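Side-chain contacts in single-strand DNA-binding protein (Agrobacterium tumefaciens, PDB 3BTP), which binds single-stranded DNA regardless of its sequence and mediates nuclear uptake of the transferred T-DNA during plant transformation: residues 403-408 with 482-487; 233-236 with 242-245; 281-284 with 290-293. All coordinates share one frame; numbering follows the deposited sequence.

Interaction 1: 403-408 with 482-487; sequences GNRYMS and IADRNE
D484 OD2 has three partners: R405 approaches it across the contact, and the hydroxyls of T494 and T496 both hydrogen-bond to it. The link to R405 is the loosest of these, a long salt bridge of 3.8 Å between R405 NE and D484 OD2. The oxygen lies well out of the guanidinium plane, so no N-H points at it and only the charges attract; the planes of the two groups are 57° apart. R405 spends its NE hydrogen on T496 OG1 instead. That hydroxyl therefore bridges the two charged groups and probably helps to position both. The other carboxylate oxygen, D484 OD1, is taken by the Y501 hydroxyl, which together with the threonines holds the buried aspartate in place. The arginine sets out with CG anti to the backbone N (chi1 180°), then bends at chi3 (-76°), bringing its end closer to D484 than its first bond suggests. The nearby guanidinium would probably help to keep the carboxylate ionised. The strands are too far apart to pair: R405 CA and I482 CA, the closest pair of alpha carbons, are 9.2 Å apart, and strand 494-497 runs between strands 405-407 and 480-485 and pairs with both. The contact is thus a charge pair spanning an intervening strand, in the antiparallel barrel formed by the later part of the chain.

Interaction 2: 233-236 with 242-245; sequences DRYI and GRRE
Y235 and E245 form a non-hydrogen-bonded antiparallel pair, and next to it I236 and R244 are joined by two backbone hydrogen bonds, I236 N to R244 O at 2.8 Å and R244 N to I236 O at 2.7 Å. On the face that carries Y235 and E245, R243 lays its guanidinium flat on the tyrosine ring. The planes are within 5° of each other, and R243 CZ stands 3.7 Å from the centroid of the Y235 ring, close to the ring normal, a cation-pi stack. R243 NH2 sits over the middle of the ring while CZ covers Y235 CG; the bend in the arginine at chi3 (-54°) is what folds the group down onto the face. This is a beta hairpin at the protein surface, strands 235-237 and 243-245 making a two-stranded sheet by themselves, with R243 meeting Y235 diagonally across the strands. E245 adds aliphatic contact to the same ring: its CG reaches Y235 CE1 at 3.7 Å. Its carboxylate runs alongside R234, where OE2 touches the methylene R234 CD at 3.8 Å but stays beyond salt-bridge range of the guanidinium. The opposite face carries I236 and R244. R244 curls back so that its NH1 hydrogen-bonds R243 O at 3.0 Å, the oxygen lying in the guanidinium plane, while its NE forms a salt bridge with D262.

Interaction 3: 281-284 with 290-293; sequences DAYA and EFER
Y283 and F291 meet as a T-shaped pair, the edge of the phenylalanine directed at the face of the tyrosine. Their planes stand at 86° and the ring centroids are 5.4 Å apart. The edge atom that leads is F291 CD1, which lies above the tyrosine ring but offset toward its rim, 3.9 Å from Y283 CE2. The same face also receives the methylene F291 CB, a CH-pi contact 4.2 Å from the centroid of the Y283 ring. Nearer still is the helix backbone: Y283 CE1 comes within 3.5 Å of F291 CA, so the tyrosine rests on the main chain as well as on the aromatic side chain. E290 contributes at the margin, its CG 4.3 Å from Y283 CE1.

Each ring is placed by its own surroundings. F291 has CG anti to the backbone N (chi1 170°), which sends the ring toward I263 and I265 of strand 263-266 and the ring of F332. Y283 sits in a type I beta turn running from D281 to A284, closed by the bond from A284 N to D281 O at 2.8 Å. Within it D281 OD1 accepts from Y283 N at 3.2 Å, a rather bent bond that makes an Asx turn and ties down the tyrosine backbone. The other carboxylate oxygen, D281 OD2, is held in turn by F278 N and by a salt bridge to R277, so the turn is anchored to the preceding residues of its loop. The arrangement is an Asx turn combined with a type I beta turn, pinned by an edge-to-face aromatic pair to the early part of helix 288-299, which the loop enters after leaving strand 272-275.

Interactions 2 and 3 are neighbours in the earlier part of the modelled chain, their centres 23 Å apart and their nearest atoms about 7 Å apart. They do not touch, but R277 connects them: its carbonyl accepts a weak hydrogen bond from R244, and its guanidinium forms the salt bridge with D281. Interaction 1 belongs to the later barrel and is remote from both, with centres 46 Å from interaction 2 and 41 Å from interaction 3; it lies across the chain's centre from interaction 2. The three follow one another along the sequence in the order 2, 3, 1.

Interaction 1: 403-408 with 482-487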
ATOM      1  N   GLY A 403      19.850   9.974  10.148  1.00 22.51           N
ATOM      2  CA  GLY A 403      19.093   9.002   9.348  1.00 21.51           C
ATOM      3  C   GLY A 403      19.365   7.570   9.680  1.00 21.78           C
ATOM      4  O   GLY A 403      18.893   6.665   8.992  1.00 21.76           O
ATOM      5  N   ASN A 404      20.173   7.334  10.708  1.00 22.45           N
ATOM      6  CA  ASN A 404      20.723   5.964  10.912  1.00 23.25           C
ATOM      7  C   ASN A 404      20.282   5.249  12.166  1.00 21.84           C
ATOM      8  O   ASN A 404      20.543   4.079  12.327  1.00 22.76           O
ATOM      9  CB  ASN A 404      22.254   5.983  10.928  1.00 24.10           C
ATOM     10  CG  ASN A 404      22.830   6.303   9.587  1.00 28.18           C
ATOM     11  OD1 ASN A 404      23.783   7.064   9.527  1.00 33.47           O
ATOM     12  ND2 ASN A 404      22.224   5.783   8.503  1.00 23.08           N
ATOM     13  N   ARG A 405      19.658   5.987  13.049  1.00 19.70           N
ATOM     14  CA  ARG A 405      19.335   5.486  14.331  1.00 21.53           C
ATOM     15  C   ARG A 405      17.906   5.846  14.752  1.00 18.25           C
ATOM     16  O   ARG A 405      17.530   6.978  14.643  1.00 18.51           O
ATOM     17  CB  ARG A 405      20.296   6.151  15.336  1.00 18.97           C
ATOM     18  CG  ARG A 405      20.018   5.670  16.785  1.00 25.50           C
ATOM     19  CD  ARG A 405      21.204   6.111  17.705  1.00 25.80           C
ATOM     20  NE  ARG A 405      22.390   5.262  17.510  1.00 30.93           N
ATOM     21  CZ  ARG A 405      23.531   5.442  18.197  1.00 32.27           C
ATOM     22  NH1 ARG A 405      23.600   6.412  19.073  1.00 30.64           N
ATOM     23  NH2 ARG A 405      24.572   4.662  18.027  1.00 26.45           N
ATOM     24  N   TYR A 406      17.210   4.901  15.351  1.00 17.64           N
ATOM     25  CA  TYR A 406      15.976   5.143  16.139  1.00 17.49           C
ATOM     26  C   TYR A 406      16.165   5.200  17.637  1.00 17.59           C
ATOM     27  O   TYR A 406      16.945   4.442  18.232  1.00 18.16           O
ATOM     28  CB  TYR A 406      14.880   4.094  15.851  1.00 16.64           C
ATOM     29  CG  TYR A 406      14.233   4.239  14.477  1.00 15.21           C
ATOM     30  CD1 TYR A 406      14.547   3.338  13.461  1.00 18.28           C
ATOM     31  CD2 TYR A 406      13.226   5.222  14.240  1.00 14.45           C
ATOM     32  CE1 TYR A 406      13.901   3.401  12.181  1.00 17.86           C
ATOM     33  CE2 TYR A 406      12.554   5.338  12.964  1.00 16.97           C
ATOM     34  CZ  TYR A 406      12.948   4.415  11.940  1.00 19.30           C
ATOM     35  OH  TYR A 406      12.393   4.459  10.693  1.00 18.96           O
ATOM     36  N   MET A 407      15.409   6.105  18.242  1.00 17.74           N
ATOM     37  CA  MET A 407      15.430   6.294  19.685  1.00 18.74           C
ATOM     38  C   MET A 407      14.043   6.729  20.148  1.00 19.84           C
ATOM     39  O   MET A 407      13.205   7.137  19.350  1.00 20.83           O
ATOM     40  CB  MET A 407      16.523   7.334  20.088  1.00 18.16           C
ATOM     41  CG  MET A 407      16.309   8.759  19.631  1.00 18.46           C
ATOM     42  SD  MET A 407      17.697   9.904  19.703  1.00 15.72           S
ATOM     43  CE  MET A 407      18.564   9.442  18.193  1.00 23.82           C
ATOM     44  N   SER A 408      13.788   6.629  21.436  1.00 20.37           N
ATOM     45  CA  SER A 408      12.600   7.281  22.011  1.00 20.15           C
ATOM     46  C   SER A 408      12.517   8.780  21.720  1.00 19.52           C
ATOM     47  O   SER A 408      13.502   9.478  21.498  1.00 20.63           O
ATOM     48  CB  SER A 408      12.495   7.029  23.548  1.00 19.60           C
ATOM     49  OG  SER A 408      13.441   7.866  24.190  1.00 24.62           O
ATOM     50  N   ILE A 482      19.939  -2.725  14.113  1.00 21.01           N
ATOM     51  CA  ILE A 482      20.484  -3.568  15.145  1.00 20.18           C
ATOM     52  C   ILE A 482      20.154  -2.935  16.481  1.00 20.93           C
ATOM     53  O   ILE A 482      20.330  -1.704  16.658  1.00 21.80           O
ATOM     54  CB  ILE A 482      22.015  -3.742  14.963  1.00 20.97           C
ATOM     55  CG1 ILE A 482      22.370  -4.053  13.483  1.00 17.81           C
ATOM     56  CG2 ILE A 482      22.564  -4.865  15.935  1.00 18.45           C
ATOM     57  CD1 ILE A 482      21.891  -5.474  13.027  1.00 19.49           C
ATOM     58  N   ALA A 483      19.642  -3.746  17.405  1.00 19.61           N
ATOM     59  CA  ALA A 483      19.418  -3.266  18.781  1.00 20.87           C
ATOM     60  C   ALA A 483      20.751  -3.067  19.449  1.00 21.24           C
ATOM     61  O   ALA A 483      21.434  -4.042  19.729  1.00 21.40           O
ATOM     62  CB  ALA A 483      18.548  -4.249  19.627  1.00 18.06           C
ATOM     63  N   ASP A 484      21.081  -1.814  19.725  1.00 21.46           N
ATOM     64  CA  ASP A 484      22.350  -1.460  20.300  1.00 24.96           C
ATOM     65  C   ASP A 484      22.516  -1.885  21.760  1.00 27.27           C
ATOM     66  O   ASP A 484      21.546  -2.114  22.487  1.00 27.60           O
ATOM     67  CB  ASP A 484      22.591   0.070  20.165  1.00 24.18           C
ATOM     68  CG  ASP A 484      22.469   0.553  18.723  1.00 26.14           C
ATOM     69  OD1 ASP A 484      22.942  -0.141  17.787  1.00 26.19           O
ATOM     70  OD2 ASP A 484      21.864   1.608  18.513  1.00 27.51           O
ATOM     71  N   ARG A 485      23.782  -1.944  22.165  1.00 28.80           N
ATOM     72  CA  ARG A 485      24.192  -2.326  23.475  1.00 31.59           C
ATOM     73  C   ARG A 485      25.280  -1.344  23.869  1.00 33.52           C
ATOM     74  O   ARG A 485      26.060  -0.924  23.018  1.00 34.22           O
ATOM     75  CB  ARG A 485      24.700  -3.784  23.480  1.00 29.90           C
ATOM     76  CG  ARG A 485      23.628  -4.721  23.660  1.00 29.45           C
ATOM     77  CD  ARG A 485      24.109  -6.055  23.760  1.00 32.16           C
ATOM     78  NE  ARG A 485      23.064  -7.043  23.529  1.00 32.62           N
ATOM     79  CZ  ARG A 485      22.261  -7.608  24.447  1.00 31.92           C
ATOM     80  NH1 ARG A 485      22.307  -7.303  25.728  1.00 31.83           N
ATOM     81  NH2 ARG A 485      21.375  -8.495  24.051  1.00 30.18           N
ATOM     82  N   ASN A 486      25.344  -0.970  25.143  1.00 36.21           N
ATOM     83  CA  ASN A 486      26.442  -0.071  25.583  1.00 39.57           C
ATOM     84  C   ASN A 486      27.819  -0.783  25.781  1.00 41.20           C
ATOM     85  O   ASN A 486      28.004  -1.968  25.420  1.00 42.94           O
ATOM     86  CB  ASN A 486      26.008   0.740  26.806  1.00 38.24           C
ATOM     87  CG  ASN A 486      25.770  -0.124  28.024  1.00 38.25           C
ATOM     88  OD1 ASN A 486      26.159  -1.286  28.058  1.00 36.89           O
ATOM     89  ND2 ASN A 486      25.112   0.443  29.034  1.00 34.50           N
ATOM     90  N   GLU A 487      28.782  -0.083  26.341  1.00 44.50           N
ATOM     91  CA  GLU A 487      30.055  -0.740  26.676  1.00 47.74           C
ATOM     92  C   GLU A 487      29.937  -1.937  27.697  1.00 48.20           C
ATOM     93  O   GLU A 487      30.684  -2.966  27.561  1.00 47.95           O
ATOM     94  CB  GLU A 487      31.051   0.310  27.118  1.00 49.34           C
ATOM     95  CG  GLU A 487      32.513  -0.051  26.940  1.00 54.31           C
ATOM     96  CD  GLU A 487      33.401   0.727  27.940  1.00 63.05           C
ATOM     97  OE1 GLU A 487      33.064   1.919  28.276  1.00 63.70           O
ATOM     98  OE2 GLU A 487      34.415   0.131  28.411  1.00 64.19           O
TER

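Interaction 2: 233-236 with 242-245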
ATOM      1  N   ASP A 233       2.259 -14.470 -22.773  1.00 36.62           N
ATOM      2  CA  ASP A 233       0.822 -14.280 -22.522  1.00 35.68           C
ATOM      3  C   ASP A 233       0.546 -13.158 -21.552  1.00 35.94           C
ATOM      4  O   ASP A 233      -0.604 -12.928 -21.190  1.00 37.21           O
ATOM      5  CB  ASP A 233       0.219 -15.519 -21.910  1.00 35.79           C
ATOM      6  CG  ASP A 233       0.168 -16.715 -22.864  1.00 36.68           C
ATOM      7  OD1 ASP A 233      -0.212 -16.567 -24.066  1.00 35.25           O
ATOM      8  OD2 ASP A 233       0.487 -17.835 -22.362  1.00 36.29           O
ATOM      9  N   ARG A 234       1.583 -12.481 -21.097  1.00 35.32           N
ATOM     10  CA  ARG A 234       1.438 -11.468 -20.058  1.00 36.55           C
ATOM     11  C   ARG A 234       1.510 -10.040 -20.498  1.00 34.63           C
ATOM     12  O   ARG A 234       1.771  -9.207 -19.664  1.00 35.53           O
ATOM     13  CB  ARG A 234       2.392 -11.704 -18.847  1.00 36.12           C
ATOM     14  CG  ARG A 234       3.795 -11.851 -19.219  1.00 41.12           C
ATOM     15  CD  ARG A 234       4.699 -11.853 -18.039  1.00 46.55           C
ATOM     16  NE  ARG A 234       4.570 -13.077 -17.253  1.00 49.37           N
ATOM     17  CZ  ARG A 234       5.589 -13.723 -16.686  1.00 51.65           C
ATOM     18  NH1 ARG A 234       6.863 -13.283 -16.835  1.00 50.01           N
ATOM     19  NH2 ARG A 234       5.332 -14.816 -15.969  1.00 50.35           N
ATOM     20  N   TYR A 235       1.255  -9.756 -21.773  1.00 34.67           N
ATOM     21  CA  TYR A 235       1.236  -8.367 -22.313  1.00 34.74           C
ATOM     22  C   TYR A 235      -0.019  -8.020 -23.056  1.00 36.93           C
ATOM     23  O   TYR A 235      -0.674  -8.885 -23.642  1.00 38.77           O
ATOM     24  CB  TYR A 235       2.438  -8.043 -23.192  1.00 33.37           C
ATOM     25  CG  TYR A 235       3.718  -8.241 -22.427  1.00 31.83           C
ATOM     26  CD1 TYR A 235       4.290  -7.212 -21.670  1.00 28.42           C
ATOM     27  CD2 TYR A 235       4.322  -9.492 -22.409  1.00 30.99           C
ATOM     28  CE1 TYR A 235       5.412  -7.455 -20.914  1.00 28.12           C
ATOM     29  CE2 TYR A 235       5.454  -9.720 -21.702  1.00 29.80           C
ATOM     30  CZ  TYR A 235       5.987  -8.720 -20.960  1.00 30.75           C
ATOM     31  OH  TYR A 235       7.118  -9.041 -20.276  1.00 34.07           O
ATOM     32  N   ILE A 236      -0.422  -6.761 -22.952  1.00 38.39           N
ATOM     33  CA  ILE A 236      -1.421  -6.232 -23.849  1.00 39.44           C
ATOM     34  C   ILE A 236      -0.659  -5.270 -24.751  1.00 39.52           C
ATOM     35  O   ILE A 236       0.214  -4.571 -24.285  1.00 40.36           O
ATOM     36  CB  ILE A 236      -2.565  -5.496 -23.106  1.00 38.78           C
ATOM     37  CG1 ILE A 236      -3.447  -6.486 -22.353  1.00 40.52           C
ATOM     38  CG2 ILE A 236      -3.426  -4.719 -24.088  1.00 39.30           C
ATOM     39  CD1 ILE A 236      -3.671  -7.871 -23.080  1.00 41.29           C
ATOM     40  N   GLY A 242       2.974   1.263 -27.074  1.00 34.26           N
ATOM     41  CA  GLY A 242       3.826   0.181 -26.594  1.00 33.85           C
ATOM     42  C   GLY A 242       2.983  -0.915 -25.914  1.00 33.48           C
ATOM     43  O   GLY A 242       1.761  -0.902 -25.935  1.00 33.41           O
ATOM     44  N   ARG A 243       3.646  -1.891 -25.342  1.00 32.90           N
ATOM     45  CA  ARG A 243       2.977  -2.988 -24.603  1.00 31.84           C
ATOM     46  C   ARG A 243       2.788  -2.670 -23.123  1.00 30.50           C
ATOM     47  O   ARG A 243       3.542  -1.891 -22.551  1.00 30.56           O
ATOM     48  CB  ARG A 243       3.930  -4.184 -24.626  1.00 31.52           C
ATOM     49  CG  ARG A 243       4.039  -4.727 -25.998  1.00 32.26           C
ATOM     50  CD  ARG A 243       4.425  -6.157 -25.930  1.00 30.82           C
ATOM     51  NE  ARG A 243       5.630  -6.389 -25.135  1.00 23.51           N
ATOM     52  CZ  ARG A 243       6.141  -7.606 -25.055  1.00 24.84           C
ATOM     53  NH1 ARG A 243       5.486  -8.613 -25.736  1.00 18.96           N
ATOM     54  NH2 ARG A 243       7.264  -7.792 -24.343  1.00 19.33           N
ATOM     55  N   ARG A 244       1.851  -3.343 -22.475  1.00 28.69           N
ATOM     56  CA  ARG A 244       1.793  -3.260 -21.034  1.00 27.38           C
ATOM     57  C   ARG A 244       1.653  -4.627 -20.370  1.00 26.10           C
ATOM     58  O   ARG A 244       0.790  -5.445 -20.734  1.00 26.84           O
ATOM     59  CB  ARG A 244       0.626  -2.378 -20.595  1.00 27.46           C
ATOM     60  CG  ARG A 244       0.701  -0.922 -20.935  1.00 26.16           C
ATOM     61  CD  ARG A 244       1.750  -0.118 -20.140  1.00 23.80           C
ATOM     62  NE  ARG A 244       1.578   1.269 -20.615  1.00 23.81           N
ATOM     63  CZ  ARG A 244       2.075   1.773 -21.771  1.00 30.04           C
ATOM     64  NH1 ARG A 244       2.827   1.011 -22.609  1.00 25.39           N
ATOM     65  NH2 ARG A 244       1.834   3.060 -22.109  1.00 23.04           N
ATOM     66  N   GLU A 245       2.459  -4.854 -19.348  1.00 26.50           N
ATOM     67  CA  GLU A 245       2.407  -6.125 -18.628  1.00 27.41           C
ATOM     68  C   GLU A 245       1.142  -6.260 -17.727  1.00 26.90           C
ATOM     69  O   GLU A 245       0.734  -5.304 -17.093  1.00 26.17           O
ATOM     70  CB  GLU A 245       3.656  -6.279 -17.803  1.00 27.16           C
ATOM     71  CG  GLU A 245       3.938  -7.694 -17.531  1.00 29.93           C
ATOM     72  CD  GLU A 245       5.117  -7.863 -16.617  1.00 35.28           C
ATOM     73  OE1 GLU A 245       6.047  -7.012 -16.676  1.00 38.43           O
ATOM     74  OE2 GLU A 245       5.102  -8.838 -15.824  1.00 37.42           O
TER

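Interaction 3: 281-284 with 290-293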
ATOM      1  N   ASP A 281       7.653  10.784 -24.714  1.00 41.50           N
ATOM      2  CA  ASP A 281       6.485  11.686 -24.745  1.00 40.16           C
ATOM      3  C   ASP A 281       6.817  13.030 -24.133  1.00 39.92           C
ATOM      4  O   ASP A 281       7.950  13.247 -23.730  1.00 39.54           O
ATOM      5  CB  ASP A 281       5.206  11.038 -24.130  1.00 40.14           C
ATOM      6  CG  ASP A 281       5.379  10.603 -22.628  1.00 38.98           C
ATOM      7  OD1 ASP A 281       6.289  11.071 -21.922  1.00 35.71           O
ATOM      8  OD2 ASP A 281       4.591   9.757 -22.156  1.00 37.53           O
ATOM      9  N   ALA A 282       5.847  13.943 -24.091  1.00 40.71           N
ATOM     10  CA  ALA A 282       6.083  15.291 -23.526  1.00 41.59           C
ATOM     11  C   ALA A 282       6.732  15.275 -22.118  1.00 42.06           C
ATOM     12  O   ALA A 282       7.391  16.267 -21.742  1.00 42.05           O
ATOM     13  CB  ALA A 282       4.795  16.157 -23.544  1.00 41.54           C
ATOM     14  N   TYR A 283       6.601  14.160 -21.363  1.00 40.80           N
ATOM     15  CA  TYR A 283       7.296  14.061 -20.066  1.00 39.48           C
ATOM     16  C   TYR A 283       8.508  13.124 -20.040  1.00 39.62           C
ATOM     17  O   TYR A 283       8.944  12.739 -18.948  1.00 40.25           O
ATOM     18  CB  TYR A 283       6.323  13.729 -18.900  1.00 39.35           C
ATOM     19  CG  TYR A 283       5.447  14.912 -18.518  1.00 38.67           C
ATOM     20  CD1 TYR A 283       5.791  15.762 -17.451  1.00 34.44           C
ATOM     21  CD2 TYR A 283       4.312  15.214 -19.271  1.00 36.26           C
ATOM     22  CE1 TYR A 283       5.025  16.858 -17.144  1.00 32.18           C
ATOM     23  CE2 TYR A 283       3.548  16.311 -18.987  1.00 37.49           C
ATOM     24  CZ  TYR A 283       3.892  17.123 -17.929  1.00 37.17           C
ATOM     25  OH  TYR A 283       3.051  18.183 -17.677  1.00 39.41           O
ATOM     26  N   ALA A 284       9.039  12.715 -21.189  1.00 37.86           N
ATOM     27  CA  ALA A 284      10.255  11.884 -21.164  1.00 38.90           C
ATOM     28  C   ALA A 284      11.381  12.443 -20.244  1.00 39.46           C
ATOM     29  O   ALA A 284      11.761  13.630 -20.324  1.00 39.19           O
ATOM     30  CB  ALA A 284      10.786  11.629 -22.575  1.00 38.97           C
ATOM     31  N   GLU A 290       6.523  16.910 -11.442  1.00 35.23           N
ATOM     32  CA  GLU A 290       6.259  17.902 -12.496  1.00 36.19           C
ATOM     33  C   GLU A 290       4.914  17.665 -13.218  1.00 34.28           C
ATOM     34  O   GLU A 290       4.183  18.604 -13.536  1.00 32.83           O
ATOM     35  CB  GLU A 290       7.424  17.878 -13.501  1.00 35.38           C
ATOM     36  CG  GLU A 290       7.465  19.075 -14.408  1.00 42.13           C
ATOM     37  CD  GLU A 290       8.804  19.146 -15.149  1.00 46.11           C
ATOM     38  OE1 GLU A 290       9.808  18.592 -14.603  1.00 46.10           O
ATOM     39  OE2 GLU A 290       8.823  19.724 -16.259  1.00 45.11           O
ATOM     40  N   PHE A 291       4.628  16.402 -13.530  1.00 32.66           N
ATOM     41  CA  PHE A 291       3.356  16.100 -14.191  1.00 31.25           C
ATOM     42  C   PHE A 291       2.248  16.524 -13.256  1.00 30.48           C
ATOM     43  O   PHE A 291       1.316  17.181 -13.637  1.00 29.96           O
ATOM     44  CB  PHE A 291       3.303  14.614 -14.565  1.00 30.18           C
ATOM     45  CG  PHE A 291       1.952  14.135 -15.027  1.00 31.46           C
ATOM     46  CD1 PHE A 291       1.507  14.389 -16.344  1.00 30.09           C
ATOM     47  CD2 PHE A 291       1.108  13.443 -14.137  1.00 25.41           C
ATOM     48  CE1 PHE A 291       0.250  13.943 -16.780  1.00 29.31           C
ATOM     49  CE2 PHE A 291      -0.119  12.972 -14.553  1.00 27.10           C
ATOM     50  CZ  PHE A 291      -0.579  13.226 -15.893  1.00 29.24           C
ATOM     51  N   GLU A 292       2.409  16.136 -12.004  1.00 31.36           N
ATOM     52  CA  GLU A 292       1.504  16.397 -10.933  1.00 31.69           C
ATOM     53  C   GLU A 292       1.184  17.920 -10.802  1.00 33.12           C
ATOM     54  O   GLU A 292       0.007  18.320 -10.675  1.00 31.57           O
ATOM     55  CB  GLU A 292       2.116  15.842  -9.653  1.00 31.07           C
ATOM     56  CG  GLU A 292       1.419  16.321  -8.433  1.00 32.87           C
ATOM     57  CD  GLU A 292       1.725  15.489  -7.210  1.00 38.52           C
ATOM     58  OE1 GLU A 292       2.912  15.142  -6.982  1.00 44.26           O
ATOM     59  OE2 GLU A 292       0.769  15.185  -6.458  1.00 41.38           O
ATOM     60  N   ARG A 293       2.223  18.748 -10.837  1.00 34.22           N
ATOM     61  CA  ARG A 293       2.048  20.204 -10.736  1.00 36.80           C
ATOM     62  C   ARG A 293       1.327  20.838 -11.920  1.00 33.93           C
ATOM     63  O   ARG A 293       0.551  21.716 -11.746  1.00 32.63           O
ATOM     64  CB  ARG A 293       3.374  20.889 -10.437  1.00 36.85           C
ATOM     65  CG  ARG A 293       3.622  20.904  -8.933  1.00 42.23           C
ATOM     66  CD  ARG A 293       5.053  21.412  -8.560  1.00 43.82           C
ATOM     67  NE  ARG A 293       6.100  20.810  -9.396  1.00 51.85           N
ATOM     68  CZ  ARG A 293       6.906  21.511 -10.195  1.00 56.80           C
ATOM     69  NH1 ARG A 293       6.809  22.848 -10.219  1.00 58.29           N
ATOM     70  NH2 ARG A 293       7.831  20.891 -10.939  1.00 54.45           N
TER